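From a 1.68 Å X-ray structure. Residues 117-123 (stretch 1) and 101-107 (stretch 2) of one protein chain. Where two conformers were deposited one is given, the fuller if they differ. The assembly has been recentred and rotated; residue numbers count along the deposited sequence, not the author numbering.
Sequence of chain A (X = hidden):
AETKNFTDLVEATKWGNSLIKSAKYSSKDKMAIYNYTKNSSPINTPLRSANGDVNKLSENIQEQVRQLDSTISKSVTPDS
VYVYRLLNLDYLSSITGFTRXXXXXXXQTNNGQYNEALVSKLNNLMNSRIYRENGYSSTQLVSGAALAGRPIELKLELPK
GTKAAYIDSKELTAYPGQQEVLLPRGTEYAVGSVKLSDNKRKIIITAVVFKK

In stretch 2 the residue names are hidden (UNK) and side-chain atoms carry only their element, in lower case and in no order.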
# COMPACT_ATOMS: atom_id res chain seq x y z
N ALA A 117 7.42 24.41 4.91
CA ALA A 117 6.21 24.88 5.59
C ALA A 117 4.98 24.13 5.11
O ALA A 117 4.07 23.79 5.87
CB ALA A 117 6.05 26.38 5.41
N LEU A 118 4.91 23.85 3.81
CA LEU A 118 3.76 23.11 3.30
C LEU A 118 3.78 21.68 3.81
O LEU A 118 2.72 21.12 4.09
CB LEU A 118 3.73 23.15 1.77
CG LEU A 118 3.28 24.48 1.15
CD1 LEU A 118 3.62 24.49 -0.34
CD2 LEU A 118 1.80 24.72 1.36
N VAL A 119 4.98 21.08 3.95
CA VAL A 119 5.02 19.70 4.48
C VAL A 119 4.62 19.74 5.95
O VAL A 119 3.97 18.82 6.46
CB VAL A 119 6.39 19.04 4.30
CG1 VAL A 119 6.43 17.64 4.89
CG2 VAL A 119 6.74 19.02 2.83
N SER A 120 5.02 20.82 6.63
CA SER A 120 4.58 21.00 8.01
C SER A 120 3.07 21.11 8.09
O SER A 120 2.41 20.56 8.98
CB SER A 120 5.25 22.24 8.61
OG SER A 120 6.57 21.88 8.98
N LYS A 121 2.47 21.82 7.13
CA LYS A 121 1.01 21.89 7.09
C LYS A 121 0.40 20.51 6.93
O LYS A 121 -0.59 20.12 7.58
CB LYS A 121 0.57 22.80 5.93
CG LYS A 121 -0.93 23.03 5.87
CD LYS A 121 -1.33 24.16 4.93
CE LYS A 121 -2.81 24.49 5.10
NZ LYS A 121 -3.27 25.52 4.14
N LEU A 122 0.98 19.71 6.03
CA LEU A 122 0.48 18.36 5.78
C LEU A 122 0.50 17.54 7.07
O LEU A 122 -0.45 16.85 7.41
CB LEU A 122 1.31 17.66 4.71
CG LEU A 122 0.92 17.83 3.24
CD1 LEU A 122 1.94 17.12 2.36
CD2 LEU A 122 -0.48 17.30 2.94
N ASN A 123 1.61 17.62 7.80
CA ASN A 123 1.72 16.90 9.07
C ASN A 123 0.62 17.33 10.02
O ASN A 123 -0.05 16.60 10.73
CB ASN A 123 3.09 17.17 9.70
CG ASN A 123 3.18 16.47 11.04
OD1 ASN A 123 3.45 15.26 11.04
ND2 ASN A 123 2.96 17.16 12.15
N UNK A 101 -4.54 25.16 -4.02
CA UNK A 101 -3.38 26.04 -4.18
C UNK A 101 -2.20 25.54 -3.35
O UNK A 101 -1.06 25.69 -3.79
c UNK A 101 -3.70 27.49 -3.80
c UNK A 101 -2.58 28.59 -5.78
o UNK A 101 -1.70 29.34 -6.27
c UNK A 101 -2.62 28.45 -4.27
o UNK A 101 -3.39 28.00 -6.52
N UNK A 102 -2.47 24.96 -2.17
CA UNK A 102 -1.39 24.32 -1.41
C UNK A 102 -0.69 23.28 -2.29
O UNK A 102 0.54 23.23 -2.35
c UNK A 102 -2.37 24.64 0.91
c UNK A 102 -1.87 23.65 -0.13
o UNK A 102 -3.24 24.23 1.72
o UNK A 102 -1.91 25.80 0.90
N UNK A 103 -1.51 22.47 -2.96
CA UNK A 103 -0.95 21.43 -3.82
C UNK A 103 -0.17 22.02 -4.98
O UNK A 103 0.89 21.52 -5.37
c UNK A 103 -0.81 18.43 -4.08
c UNK A 103 -1.67 19.25 -5.03
c UNK A 103 -2.90 18.47 -5.46
c UNK A 103 -2.08 20.56 -4.38
N UNK A 104 -0.76 23.09 -5.54
CA UNK A 104 -0.09 23.76 -6.66
C UNK A 104 1.28 24.27 -6.24
O UNK A 104 2.27 24.09 -6.94
n UNK A 104 0.09 25.31 -9.46
c UNK A 104 0.71 26.29 -10.12
n UNK A 104 0.80 27.35 -9.32
c UNK A 104 0.22 27.04 -8.12
c UNK A 104 -0.23 25.76 -8.20
c UNK A 104 -0.95 24.91 -7.19
N UNK A 105 1.31 24.91 -5.07
CA UNK A 105 2.59 25.43 -4.56
C UNK A 105 3.53 24.30 -4.16
O UNK A 105 4.74 24.42 -4.32
c UNK A 105 0.25 27.90 -1.32
s UNK A 105 1.41 28.76 -2.38
c UNK A 105 1.58 27.62 -3.77
c UNK A 105 2.37 26.37 -3.37
N UNK A 106 2.97 23.21 -3.63
CA UNK A 106 3.81 22.07 -3.24
C UNK A 106 4.62 21.55 -4.42
O UNK A 106 5.81 21.22 -4.30
c UNK A 106 2.96 20.93 -2.66
c UNK A 106 2.83 18.66 -1.55
c UNK A 106 4.65 20.25 -0.91
c UNK A 106 3.76 19.77 -2.04
N UNK A 107 3.98 21.47 -5.59
CA UNK A 107 4.65 20.83 -6.73
C UNK A 107 5.56 21.81 -7.44
O UNK A 107 6.26 21.38 -8.35
c UNK A 107 3.65 20.21 -7.71
n UNK A 107 3.71 21.17 -10.57
o UNK A 107 2.86 23.06 -9.72
c UNK A 107 2.65 21.12 -8.37
c UNK A 107 3.09 21.85 -9.61
O HOH W 1 -0.97 27.26 2.98

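Position 101 carries five side-chain atoms, three carbons in a row with two oxygens on the third. Its side chain does not reach stretch 1, so the identification rests on the atoms alone. A carboxylate at the end of a two-carbon arm is glutamate, Glu101.

Position 102 has two carbons, the second bearing two oxygens. One of these oxygens lies 2.7 Å from Lys121 NZ, a distance suited to a charged pair. A carboxylate one carbon from the backbone is aspartate, Asp102, with chi1 at -67° (m) and its CA-to-CB bond directed toward stretch 1.

At position 103 four carbons fork at the second, with no heteroatom; the CA-to-CB bond points away, and the side chain makes no contact with stretch 1. That pattern is leucine, Leu103.

Position 104 shows one carbon followed by a five-membered ring of three carbons and two nitrogens; it likewise points away and touches nothing on stretch 1. An imidazole identifies His104.

Position 105 is an unbranched chain of two carbons, a sulfur and a terminal carbon; its CB packs 3.8 Å from Leu118 CD1, a contact made at the root of the side chain. The thioether is methionine, Met105.

Position 106 again has four carbons forked at the second, all apolar, and they reach Leu118, Val119 and Leu122. This is leucine, Leu106. Although its CA-to-CB bond runs sideways, chi angles of -172° (t) and 59° (p) accompany a side-chain end that comes nearer to stretch 1.

Position 107 has three carbons, the third carrying one oxygen and one nitrogen; it points away and does not reach stretch 1. This is a glutamine, Gln107.

The two helices run at 137° between their N-to-C directions, with axes 10.5 Å apart at closest approach, and the contact buries 299 Å² in all. Leu118 contributes most, 92 Å²: its CD1 lies 3.6 Å from the backbone N of Leu106 and 3.9 Å from the backbone O of Asp102, so the methyl rests against the helix backbone itself. Leu106 extends the apolar patch, with CD1 4.1 Å from Leu118 CB and CD2 4.3 Å from Leu122 CD1. Beside this patch, the extended Lys121, all four chi angles t, donates a hydrogen bond from NZ to Asp102 OD2 at 2.7 Å within a salt bridge. A water reinforces the pair, donating to Asp102 OD1 at 2.7 Å and accepting from Lys121 NZ at 3.1 Å, so both carboxylate oxygens are linked to the ammonium group.

Stretch 2 (101-107) EDLHMLQ
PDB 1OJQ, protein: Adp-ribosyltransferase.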